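Local coordinates for protein collagen alpha-1(XV) chain (Homo sapiens, PDB 3N3F) that trimerises collagen XV chains, bringing three copies together through its trimerization domain and so probably setting up chain association and triple-helix folding, at the interface of chains A and B. Sequence-based numbering; all coordinates share one arbitrary frame. Chains: chain A/B, Collagen alpha-1(XV) chain.

Contact 1: the interface of chains A and B. Residues chain A 37-38, 42; chain B 26, 30-31, 46-49.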
ATOM      1  N   VAL A  37      -1.362  -5.261 -11.127  1.00 17.19           N
ATOM      2  CA  VAL A  37      -2.319  -4.425 -11.844  1.00 20.57           C
ATOM      3  C   VAL A  37      -2.648  -5.028 -13.200  1.00 22.82           C
ATOM      4  O   VAL A  37      -2.228  -6.137 -13.520  1.00 23.51           O
ATOM      5  CB  VAL A  37      -1.785  -2.993 -12.065  1.00 17.89           C
ATOM      6  CG1 VAL A  37      -1.465  -2.350 -10.728  1.00 20.08           C
ATOM      7  CG2 VAL A  37      -0.561  -3.019 -12.958  1.00 19.81           C
ATOM      8  N   ARG A  38      -3.410  -4.293 -13.995  1.00 27.41           N
ATOM      9  CA  ARG A  38      -3.785  -4.768 -15.315  1.00 30.42           C
ATOM     10  C   ARG A  38      -2.552  -4.903 -16.207  1.00 28.81           C
ATOM     11  O   ARG A  38      -1.829  -3.931 -16.441  1.00 29.43           O
ATOM     12  CB  ARG A  38      -4.784  -3.797 -15.946  1.00 38.28           C
ATOM     13  CG  ARG A  38      -5.259  -4.177 -17.336  1.00 44.49           C
ATOM     14  CD  ARG A  38      -6.206  -3.110 -17.858  1.00 49.51           C
ATOM     15  NE  ARG A  38      -5.580  -1.790 -17.843  1.00 53.88           N
ATOM     16  CZ  ARG A  38      -6.238  -0.644 -17.981  1.00 56.70           C
ATOM     17  NH1 ARG A  38      -7.554  -0.644 -18.145  1.00 58.49           N
ATOM     18  NH2 ARG A  38      -5.577   0.507 -17.955  1.00 58.88           N
ATOM     19  N   LYS A  42       3.395  -3.037 -10.605  1.00 14.34           N
ATOM     20  CA  LYS A  42       3.981  -1.717 -10.421  1.00 13.96           C
ATOM     21  C   LYS A  42       4.636  -1.750  -9.051  1.00 16.24           C
ATOM     22  O   LYS A  42       4.043  -2.231  -8.087  1.00 14.79           O
ATOM     23  CB  LYS A  42       2.916  -0.622 -10.472  1.00 15.16           C
ATOM     24  CG  LYS A  42       2.454  -0.265 -11.878  1.00 15.04           C
ATOM     25  CD  LYS A  42       1.483   0.910 -11.849  1.00 13.10           C
ATOM     26  CE  LYS A  42       1.158   1.395 -13.245  1.00 15.08           C
ATOM     27  NZ  LYS A  42       0.226   2.558 -13.225  1.00 15.53           N
TER
ATOM     28  N   TYR B  26      -7.983   1.612  -5.584  1.00 12.31           N
ATOM     29  CA  TYR B  26      -7.417   1.295  -6.888  1.00 14.34           C
ATOM     30  C   TYR B  26      -8.235   1.958  -7.986  1.00 15.61           C
ATOM     31  O   TYR B  26      -9.463   1.900  -7.972  1.00 18.65           O
ATOM     32  CB  TYR B  26      -7.414  -0.223  -7.084  1.00 12.63           C
ATOM     33  CG  TYR B  26      -6.905  -0.727  -8.422  1.00 16.41           C
ATOM     34  CD1 TYR B  26      -5.639  -0.381  -8.889  1.00 13.60           C
ATOM     35  CD2 TYR B  26      -7.651  -1.642  -9.166  1.00 15.16           C
ATOM     36  CE1 TYR B  26      -5.120  -0.944 -10.056  1.00 17.22           C
ATOM     37  CE2 TYR B  26      -7.143  -2.211 -10.335  1.00 17.66           C
ATOM     38  CZ  TYR B  26      -5.875  -1.861 -10.769  1.00 18.48           C
ATOM     39  OH  TYR B  26      -5.348  -2.454 -11.890  1.00 19.05           O
ATOM     40  N   SER B  30      -6.542   3.965 -14.759  1.00 20.06           N
ATOM     41  CA  SER B  30      -5.143   4.371 -14.774  1.00 17.70           C
ATOM     42  C   SER B  30      -4.217   3.426 -13.996  1.00 18.04           C
ATOM     43  O   SER B  30      -3.007   3.644 -13.940  1.00 17.86           O
ATOM     44  CB  SER B  30      -5.017   5.787 -14.210  1.00 24.17           C
ATOM     45  OG  SER B  30      -5.540   5.860 -12.895  1.00 24.00           O
ATOM     46  N   THR B  31      -4.791   2.377 -13.416  1.00 17.45           N
ATOM     47  CA  THR B  31      -4.039   1.408 -12.626  1.00 17.81           C
ATOM     48  C   THR B  31      -3.172   2.131 -11.599  1.00 18.14           C
ATOM     49  O   THR B  31      -1.984   1.844 -11.447  1.00 17.30           O
ATOM     50  CB  THR B  31      -3.149   0.487 -13.510  1.00 21.64           C
ATOM     51  OG1 THR B  31      -2.074   1.237 -14.085  1.00 20.64           O
ATOM     52  CG2 THR B  31      -3.978  -0.139 -14.622  1.00 24.16           C
ATOM     53  N   LEU B  46       3.777   5.006  -7.239  1.00 17.33           N
ATOM     54  CA  LEU B  46       4.008   3.729  -7.907  1.00 16.76           C
ATOM     55  C   LEU B  46       4.985   3.881  -9.063  1.00 17.72           C
ATOM     56  O   LEU B  46       5.091   4.948  -9.666  1.00 15.64           O
ATOM     57  CB  LEU B  46       2.691   3.165  -8.436  1.00 15.45           C
ATOM     58  CG  LEU B  46       1.615   2.843  -7.402  1.00 17.13           C
ATOM     59  CD1 LEU B  46       0.351   2.377  -8.105  1.00 19.69           C
ATOM     60  CD2 LEU B  46       2.128   1.784  -6.460  1.00 18.97           C
ATOM     61  N   GLY B  47       5.692   2.800  -9.367  1.00 24.48           N
ATOM     62  CA  GLY B  47       6.649   2.832 -10.453  1.00 26.26           C
ATOM     63  C   GLY B  47       6.010   2.587 -11.806  1.00 26.75           C
ATOM     64  O   GLY B  47       4.790   2.460 -11.922  1.00 26.41           O
ATOM     65  N   GLU B  48       6.850   2.527 -12.833  1.00 21.75           N
ATOM     66  CA  GLU B  48       6.412   2.290 -14.203  1.00 24.81           C
ATOM     67  C   GLU B  48       5.864   0.868 -14.304  1.00 24.57           C
ATOM     68  O   GLU B  48       6.283  -0.021 -13.562  1.00 22.33           O
ATOM     69  CB  GLU B  48       7.603   2.450 -15.151  1.00 37.23           C
ATOM     70  CG  GLU B  48       7.277   3.054 -16.503  1.00 43.07           C
ATOM     71  CD  GLU B  48       6.940   4.532 -16.418  1.00 44.39           C
ATOM     72  OE1 GLU B  48       6.807   5.168 -17.483  1.00 47.57           O
ATOM     73  OE2 GLU B  48       6.807   5.057 -15.292  1.00 47.24           O
ATOM     74  N   LEU B  49       4.933   0.652 -15.228  1.00 27.22           N
ATOM     75  CA  LEU B  49       4.338  -0.663 -15.417  1.00 28.48           C
ATOM     76  C   LEU B  49       5.366  -1.719 -15.818  1.00 29.15           C
ATOM     77  O   LEU B  49       6.133  -1.532 -16.760  1.00 28.03           O
ATOM     78  CB  LEU B  49       3.247  -0.607 -16.486  1.00 32.43           C
ATOM     79  CG  LEU B  49       2.613  -1.956 -16.838  1.00 33.97           C
ATOM     80  CD1 LEU B  49       1.853  -2.499 -15.636  1.00 33.45           C
ATOM     81  CD2 LEU B  49       1.683  -1.787 -18.026  1.00 35.09           C
TER

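Contact 2: the interface of chains A and B. Residues chain A 13, 16, 39-41; chain B 50-53.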
ATOM      1  N   LEU A  13       7.260 -12.777 -10.839  1.00 14.83           N
ATOM      2  CA  LEU A  13       7.119 -12.642 -12.287  1.00 15.83           C
ATOM      3  C   LEU A  13       6.573 -13.882 -12.998  1.00 16.98           C
ATOM      4  O   LEU A  13       5.898 -13.768 -14.016  1.00 14.78           O
ATOM      5  CB  LEU A  13       8.464 -12.260 -12.919  1.00 18.96           C
ATOM      6  CG  LEU A  13       9.062 -10.883 -12.606  1.00 18.81           C
ATOM      7  CD1 LEU A  13      10.441 -10.773 -13.243  1.00 15.91           C
ATOM      8  CD2 LEU A  13       8.145  -9.782 -13.124  1.00 19.00           C
ATOM      9  N   ALA A  16       2.139 -14.605 -12.306  1.00 19.96           N
ATOM     10  CA  ALA A  16       1.226 -13.501 -12.558  1.00 20.94           C
ATOM     11  C   ALA A  16      -0.240 -13.918 -12.482  1.00 21.78           C
ATOM     12  O   ALA A  16      -1.097 -13.123 -12.099  1.00 22.98           O
ATOM     13  CB  ALA A  16       1.520 -12.889 -13.929  1.00 21.48           C
ATOM     14  N   ASP A  39      -2.323  -6.122 -16.688  1.00 23.96           N
ATOM     15  CA  ASP A  39      -1.207  -6.445 -17.574  1.00 23.15           C
ATOM     16  C   ASP A  39       0.180  -6.417 -16.947  1.00 22.05           C
ATOM     17  O   ASP A  39       1.181  -6.295 -17.654  1.00 21.70           O
ATOM     18  CB  ASP A  39      -1.232  -5.533 -18.803  1.00 44.89           C
ATOM     19  CG  ASP A  39      -2.560  -5.582 -19.534  1.00 46.53           C
ATOM     20  OD1 ASP A  39      -3.053  -6.699 -19.799  1.00 47.92           O
ATOM     21  OD2 ASP A  39      -3.107  -4.506 -19.847  1.00 49.98           O
ATOM     22  N   GLY A  40       0.254  -6.535 -15.626  1.00 23.06           N
ATOM     23  CA  GLY A  40       1.558  -6.541 -14.994  1.00 19.88           C
ATOM     24  C   GLY A  40       1.569  -6.181 -13.526  1.00 15.98           C
ATOM     25  O   GLY A  40       0.649  -6.507 -12.782  1.00 14.90           O
ATOM     26  N   TRP A  41       2.639  -5.507 -13.121  1.00 16.30           N
ATOM     27  CA  TRP A  41       2.821  -5.076 -11.747  1.00 16.14           C
ATOM     28  C   TRP A  41       3.419  -3.680 -11.764  1.00 14.83           C
ATOM     29  O   TRP A  41       3.895  -3.201 -12.795  1.00 15.17           O
ATOM     30  CB  TRP A  41       3.811  -5.987 -11.010  1.00 18.87           C
ATOM     31  CG  TRP A  41       3.558  -7.461 -11.102  1.00 18.73           C
ATOM     32  CD1 TRP A  41       2.987  -8.257 -10.151  1.00 19.20           C
ATOM     33  CD2 TRP A  41       3.934  -8.327 -12.177  1.00 20.87           C
ATOM     34  NE1 TRP A  41       2.992  -9.568 -10.563  1.00 21.44           N
ATOM     35  CE2 TRP A  41       3.569  -9.639 -11.804  1.00 22.35           C
ATOM     36  CE3 TRP A  41       4.552  -8.122 -13.421  1.00 22.66           C
ATOM     37  CZ2 TRP A  41       3.798 -10.746 -12.633  1.00 23.67           C
ATOM     38  CZ3 TRP A  41       4.779  -9.225 -14.244  1.00 22.62           C
ATOM     39  CH2 TRP A  41       4.403 -10.518 -13.844  1.00 23.31           C
TER
ATOM     40  N   ILE B  50       5.376  -2.828 -15.087  1.00 20.89           N
ATOM     41  CA  ILE B  50       6.284  -3.927 -15.381  1.00 21.40           C
ATOM     42  C   ILE B  50       5.444  -4.946 -16.134  1.00 21.45           C
ATOM     43  O   ILE B  50       4.608  -5.635 -15.544  1.00 21.77           O
ATOM     44  CB  ILE B  50       6.832  -4.560 -14.093  1.00 24.62           C
ATOM     45  CG1 ILE B  50       7.530  -3.487 -13.255  1.00 24.14           C
ATOM     46  CG2 ILE B  50       7.791  -5.690 -14.435  1.00 23.25           C
ATOM     47  CD1 ILE B  50       7.901  -3.940 -11.865  1.00 26.45           C
ATOM     48  N   PRO B  51       5.637  -5.032 -17.461  1.00 25.96           N
ATOM     49  CA  PRO B  51       4.906  -5.957 -18.329  1.00 26.82           C
ATOM     50  C   PRO B  51       5.077  -7.413 -17.927  1.00 29.83           C
ATOM     51  O   PRO B  51       6.143  -7.817 -17.460  1.00 29.69           O
ATOM     52  CB  PRO B  51       5.493  -5.668 -19.711  1.00 29.47           C
ATOM     53  CG  PRO B  51       5.911  -4.233 -19.613  1.00 28.56           C
ATOM     54  CD  PRO B  51       6.555  -4.195 -18.252  1.00 26.31           C
ATOM     55  N   ILE B  52       4.022  -8.197 -18.113  1.00 35.30           N
ATOM     56  CA  ILE B  52       4.050  -9.613 -17.774  1.00 40.27           C
ATOM     57  C   ILE B  52       4.901 -10.382 -18.787  1.00 43.37           C
ATOM     58  O   ILE B  52       4.801 -10.153 -19.993  1.00 43.03           O
ATOM     59  CB  ILE B  52       2.622 -10.209 -17.763  1.00 41.17           C
ATOM     60  CG1 ILE B  52       1.775  -9.516 -16.694  1.00 41.91           C
ATOM     61  CG2 ILE B  52       2.680 -11.707 -17.502  1.00 43.06           C
ATOM     62  CD1 ILE B  52       0.355 -10.032 -16.597  1.00 40.29           C
ATOM     63  N   PRO B  53       5.763 -11.294 -18.301  1.00 46.24           N
ATOM     64  CA  PRO B  53       6.624 -12.093 -19.179  1.00 48.73           C
ATOM     65  C   PRO B  53       5.793 -12.879 -20.189  1.00 49.89           C
ATOM     66  O   PRO B  53       4.701 -13.351 -19.870  1.00 49.47           O
ATOM     67  CB  PRO B  53       7.357 -13.005 -18.200  1.00 51.69           C
ATOM     68  CG  PRO B  53       7.466 -12.157 -16.979  1.00 51.28           C
ATOM     69  CD  PRO B  53       6.084 -11.552 -16.886  1.00 50.31           C
TER
HETATM   70  O   HOH W   1       2.206  -6.577 -19.991  1.00 33.33           O

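Contact 3: the interface of chains A and B. Residues chain A 24, 35, 43-45; chain B 24, 33, 44-46.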
ATOM      1  N   PHE A  24      -1.677  -6.596  -3.245  1.00 16.34           N
ATOM      2  CA  PHE A  24      -0.343  -6.163  -2.852  1.00 15.00           C
ATOM      3  C   PHE A  24       0.585  -7.372  -2.766  1.00 12.89           C
ATOM      4  O   PHE A  24       0.191  -8.428  -2.274  1.00 13.62           O
ATOM      5  CB  PHE A  24      -0.401  -5.436  -1.510  1.00 16.25           C
ATOM      6  CG  PHE A  24      -0.936  -4.037  -1.609  1.00 16.96           C
ATOM      7  CD1 PHE A  24      -0.113  -2.995  -2.019  1.00 17.90           C
ATOM      8  CD2 PHE A  24      -2.267  -3.764  -1.314  1.00 18.53           C
ATOM      9  CE1 PHE A  24      -0.607  -1.691  -2.134  1.00 20.82           C
ATOM     10  CE2 PHE A  24      -2.773  -2.468  -1.426  1.00 21.30           C
ATOM     11  CZ  PHE A  24      -1.938  -1.432  -1.838  1.00 23.80           C
ATOM     12  N   ILE A  35       2.490  -4.136  -6.636  1.00 12.28           N
ATOM     13  CA  ILE A  35       1.044  -4.225  -6.710  1.00 13.03           C
ATOM     14  C   ILE A  35       0.722  -4.872  -8.043  1.00 12.01           C
ATOM     15  O   ILE A  35       1.279  -4.499  -9.070  1.00 11.86           O
ATOM     16  CB  ILE A  35       0.376  -2.840  -6.661  1.00 29.27           C
ATOM     17  CG1 ILE A  35       0.969  -1.944  -7.746  1.00 30.83           C
ATOM     18  CG2 ILE A  35       0.564  -2.221  -5.293  1.00 28.99           C
ATOM     19  CD1 ILE A  35       0.127  -0.744  -8.063  1.00 38.10           C
ATOM     20  N   LYS A  43       5.863  -1.253  -8.966  1.00 16.95           N
ATOM     21  CA  LYS A  43       6.595  -1.254  -7.709  1.00 18.82           C
ATOM     22  C   LYS A  43       6.164  -0.113  -6.802  1.00 18.90           C
ATOM     23  O   LYS A  43       6.044   1.028  -7.243  1.00 19.16           O
ATOM     24  CB  LYS A  43       8.101  -1.155  -7.973  1.00 22.02           C
ATOM     25  CG  LYS A  43       8.955  -1.304  -6.729  1.00 25.42           C
ATOM     26  CD  LYS A  43      10.432  -1.413  -7.068  1.00 27.06           C
ATOM     27  CE  LYS A  43      11.239  -1.794  -5.838  1.00 28.65           C
ATOM     28  NZ  LYS A  43      12.665  -2.050  -6.158  1.00 30.33           N
ATOM     29  N   LEU A  44       5.924  -0.429  -5.536  1.00 15.63           N
ATOM     30  CA  LEU A  44       5.531   0.580  -4.569  1.00 16.90           C
ATOM     31  C   LEU A  44       6.806   1.259  -4.066  1.00 17.28           C
ATOM     32  O   LEU A  44       7.783   0.585  -3.749  1.00 17.10           O
ATOM     33  CB  LEU A  44       4.799  -0.074  -3.397  1.00 28.68           C
ATOM     34  CG  LEU A  44       3.485   0.592  -2.982  1.00 29.45           C
ATOM     35  CD1 LEU A  44       2.378   0.092  -3.876  1.00 31.79           C
ATOM     36  CD2 LEU A  44       3.157   0.239  -1.558  1.00 27.21           C
ATOM     37  N   GLN A  45       6.797   2.589  -4.018  1.00 17.25           N
ATOM     38  CA  GLN A  45       7.938   3.374  -3.544  1.00 19.20           C
ATOM     39  C   GLN A  45       8.041   3.326  -2.021  1.00 18.71           C
ATOM     40  O   GLN A  45       7.201   3.893  -1.313  1.00 21.53           O
ATOM     41  CB  GLN A  45       7.790   4.829  -3.985  1.00 35.74           C
ATOM     42  CG  GLN A  45       7.690   5.020  -5.484  1.00 41.92           C
ATOM     43  CD  GLN A  45       9.035   4.948  -6.180  1.00 46.94           C
ATOM     44  OE1 GLN A  45       9.745   3.944  -6.094  1.00 49.69           O
ATOM     45  NE2 GLN A  45       9.394   6.022  -6.877  1.00 48.02           N
TER
ATOM     46  N   PHE B  24      -7.330   1.447   1.020  1.00 16.34           N
ATOM     47  CA  PHE B  24      -6.600   1.619  -0.229  1.00 15.00           C
ATOM     48  C   PHE B  24      -7.585   1.693  -1.393  1.00 12.89           C
ATOM     49  O   PHE B  24      -8.561   0.946  -1.434  1.00 13.62           O
ATOM     50  CB  PHE B  24      -5.621   0.464  -0.429  1.00 16.25           C
ATOM     51  CG  PHE B  24      -4.388   0.569   0.422  1.00 16.96           C
ATOM     52  CD1 PHE B  24      -3.335   1.390   0.040  1.00 17.90           C
ATOM     53  CD2 PHE B  24      -4.290  -0.136   1.616  1.00 18.53           C
ATOM     54  CE1 PHE B  24      -2.192   1.511   0.835  1.00 20.82           C
ATOM     55  CE2 PHE B  24      -3.155  -0.024   2.421  1.00 21.30           C
ATOM     56  CZ  PHE B  24      -2.106   0.803   2.026  1.00 23.80           C
ATOM     57  N   PHE B  33      -3.035   3.940  -7.467  1.00 17.00           N
ATOM     58  CA  PHE B  33      -3.533   3.688  -6.127  1.00 17.43           C
ATOM     59  C   PHE B  33      -3.532   4.941  -5.275  1.00 15.39           C
ATOM     60  O   PHE B  33      -2.617   5.760  -5.348  1.00 15.68           O
ATOM     61  CB  PHE B  33      -2.686   2.608  -5.451  1.00 23.92           C
ATOM     62  CG  PHE B  33      -3.392   1.290  -5.295  1.00 25.47           C
ATOM     63  CD1 PHE B  33      -4.244   1.065  -4.218  1.00 26.14           C
ATOM     64  CD2 PHE B  33      -3.197   0.268  -6.219  1.00 27.84           C
ATOM     65  CE1 PHE B  33      -4.893  -0.162  -4.060  1.00 26.79           C
ATOM     66  CE2 PHE B  33      -3.840  -0.963  -6.073  1.00 26.69           C
ATOM     67  CZ  PHE B  33      -4.689  -1.178  -4.991  1.00 26.71           C
ATOM     68  N   LEU B  44      -0.599   7.151  -3.798  1.00 15.63           N
ATOM     69  CA  LEU B  44       0.513   6.265  -3.505  1.00 16.90           C
ATOM     70  C   LEU B  44       1.493   6.351  -4.677  1.00 17.28           C
ATOM     71  O   LEU B  44       1.080   6.307  -5.834  1.00 17.10           O
ATOM     72  CB  LEU B  44       0.013   4.828  -3.356  1.00 28.68           C
ATOM     73  CG  LEU B  44       0.519   4.076  -2.123  1.00 29.45           C
ATOM     74  CD1 LEU B  44      -0.345   4.437  -0.941  1.00 31.79           C
ATOM     75  CD2 LEU B  44       0.432   2.593  -2.354  1.00 27.21           C
ATOM     76  N   GLN B  45       2.780   6.496  -4.372  1.00 17.25           N
ATOM     77  CA  GLN B  45       3.832   6.576  -5.387  1.00 19.20           C
ATOM     78  C   GLN B  45       4.134   5.199  -5.973  1.00 18.71           C
ATOM     79  O   GLN B  45       4.688   4.330  -5.293  1.00 21.53           O
ATOM     80  CB  GLN B  45       5.110   7.143  -4.770  1.00 35.74           C
ATOM     81  CG  GLN B  45       4.952   8.520  -4.160  1.00 41.92           C
ATOM     82  CD  GLN B  45       4.962   9.629  -5.194  1.00 46.94           C
ATOM     83  OE1 GLN B  45       4.137   9.656  -6.109  1.00 49.69           O
ATOM     84  NE2 GLN B  45       5.905  10.556  -5.052  1.00 48.02           N
ATOM     85  N   LEU B  46       3.777   5.006  -7.239  1.00 17.33           N
ATOM     86  CA  LEU B  46       4.008   3.729  -7.907  1.00 16.76           C
ATOM     87  C   LEU B  46       4.985   3.881  -9.063  1.00 17.72           C
ATOM     88  O   LEU B  46       5.091   4.948  -9.666  1.00 15.64           O
ATOM     89  CB  LEU B  46       2.691   3.165  -8.436  1.00 15.45           C
ATOM     90  CG  LEU B  46       1.615   2.843  -7.402  1.00 17.13           C
ATOM     91  CD1 LEU B  46       0.351   2.377  -8.105  1.00 19.69           C
ATOM     92  CD2 LEU B  46       2.128   1.784  -6.460  1.00 18.97           C
TER

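Contact 1: the interface of chains A and B
A:Val37 and B:Leu49 form the apolar centre. Their side chains slide past each other in opposite directions, and CG2 of A:Val37 meets CD1 of B:Leu49 at 3.6 Å. A:Val37 turns its CG2 into the crowded position between its backbone N and carbonyl carbon, which leaves CG1 to the tyrosine side (chi1 -58°). There CG1 lies 4.0 Å from CE1, on the ring rim of B:Tyr26. CB of A:Val37 rests 4.0 Å from CB of B:Thr31. The aliphatic chain of A:Lys42, extended beyond CG, runs past the backbone of B:Gly47 and B:Leu49. Its CG is 3.6 Å from the carbonyl O of B:Gly47.

At the polar rim the side-chain nitrogen NZ of A:Lys42 reaches B:Thr31, whose side chain it crosses at about a right angle. It gives hydrogen bonds to the hydroxyl OG1 at 2.8 Å and to the carbonyl O at 2.9 Å. The second comes from above the carbonyl plane, 51° out of it. The same hydroxyl donates to the carbonyl O of B:Ser30 at 2.6 Å, which probably steadies its rotation. A methionine in place of A:Lys42 would probably leave both oxygens of B:Thr31 without their partner NZ. A:Arg38 is poorly ordered; its backbone N makes a weak hydrogen bond to the hydroxyl OH of B:Tyr26. The site probably holds strand 40-43 of chain A against the neighbouring subunit, in support of the trimer.

Contact 2: the interface of chains A and B
In this collagen trimerization domain, strand 50-51 of chain B pairs antiparallel with strand 40-43 of chain A: B:Ile50 N gives a hydrogen bond to A:Trp41 O (2.8 Å), A:Trp41 N returns one to B:Ile50 O (3.1 Å), and A:Gly40 bridges B:Pro51 in the same sense.

The indole of A:Trp41 offers the rim of its six-membered ring to the tail of chain B. CH2 meets CD of the poorly ordered B:Pro53 at 3.6 Å, in the ring plane, and CZ3 lies 3.6 Å from CA of B:Ile52. The carbonyl O of B:Pro51 also lies at this edge. CG of A:Trp41 is anti to its carbonyl carbon (chi1 -50°), a turn that sets the indole across the tail, rim first.

B:Ile52 splits its branches. CG1 packs 3.4 Å from CA of A:Gly40, a residue with no side chain to obstruct it. CG2 points to the methyl CB of A:Ala16 at 3.9 Å. A:Asp39 is poorly ordered; water 1 links its carbonyl O with B:Ile52 N, and the direct bond between these two is weak. B:Pro53 also touches A:Leu13, with its CD 3.6 Å from the carbonyl O of that residue.

Contact 3: the interface of chains A and B
A:Phe24 drives the tip of its ring into a pair of aromatic rings of chain B. Its CZ stands 3.7 Å above one face of B:Phe24, offset toward the rim. The two rings meet edge-to-face, with planes 60° apart and centroids 4.9 Å apart. The same CZ lies over a face of B:Phe33, 3.9 Å from its CE1, also toward the rim. The tip of A:Phe24 is therefore flanked by two aromatic faces.

Aliphatic groups continue this tight part. CD1 of A:Leu44 meets CD2 of B:Leu44 at 3.5 Å. It also sits at the edge of the A:Phe24 ring, in its plane, and so ties the leucines to the aromatic group. A:Ile35 places CG1 between its backbone N and carbonyl carbon (chi1 54°), and its CD1 reaches CD2 of B:Phe33 at 3.9 Å. B:Leu46 lies against both A:Ile35 and A:Leu44, but its shortest methyl contacts are modelled too close to be read in detail.

An ordered backbone link borders this core. A:Leu44 forms an antiparallel bridge with B:Leu46, and A:Gln45 N bonds to B:Gln45 O at 3.0 Å. The looser side lies beyond it, in the glutamine side chains, which are poorly ordered. Their stems touch, with CG of A:Gln45 3.4 Å from CB of B:Gln45. The phenylalanine and leucine cluster forms a hydrophobic core between subunits and is likely to help hold the trimer together.

Contact 1 lies between the others. Its C-alpha centre is about 7 Å from that of contact 3 and about 10 Å from that of contact 2. The C-alpha centres of contacts 2 and 3 are about 15 Å apart. Contacts 1 and 3 share B:Leu46. Strand 40-43 of chain A enters all three, and residues 44 to 53 of chain B run along them from contact 3 through contact 1 to contact 2. The C-terminal stretch of one subunit thus follows its neighbour continuously. The deposited assembly holds three copies, so repeating this arrangement around the trimer would let each chain both give and receive a tail.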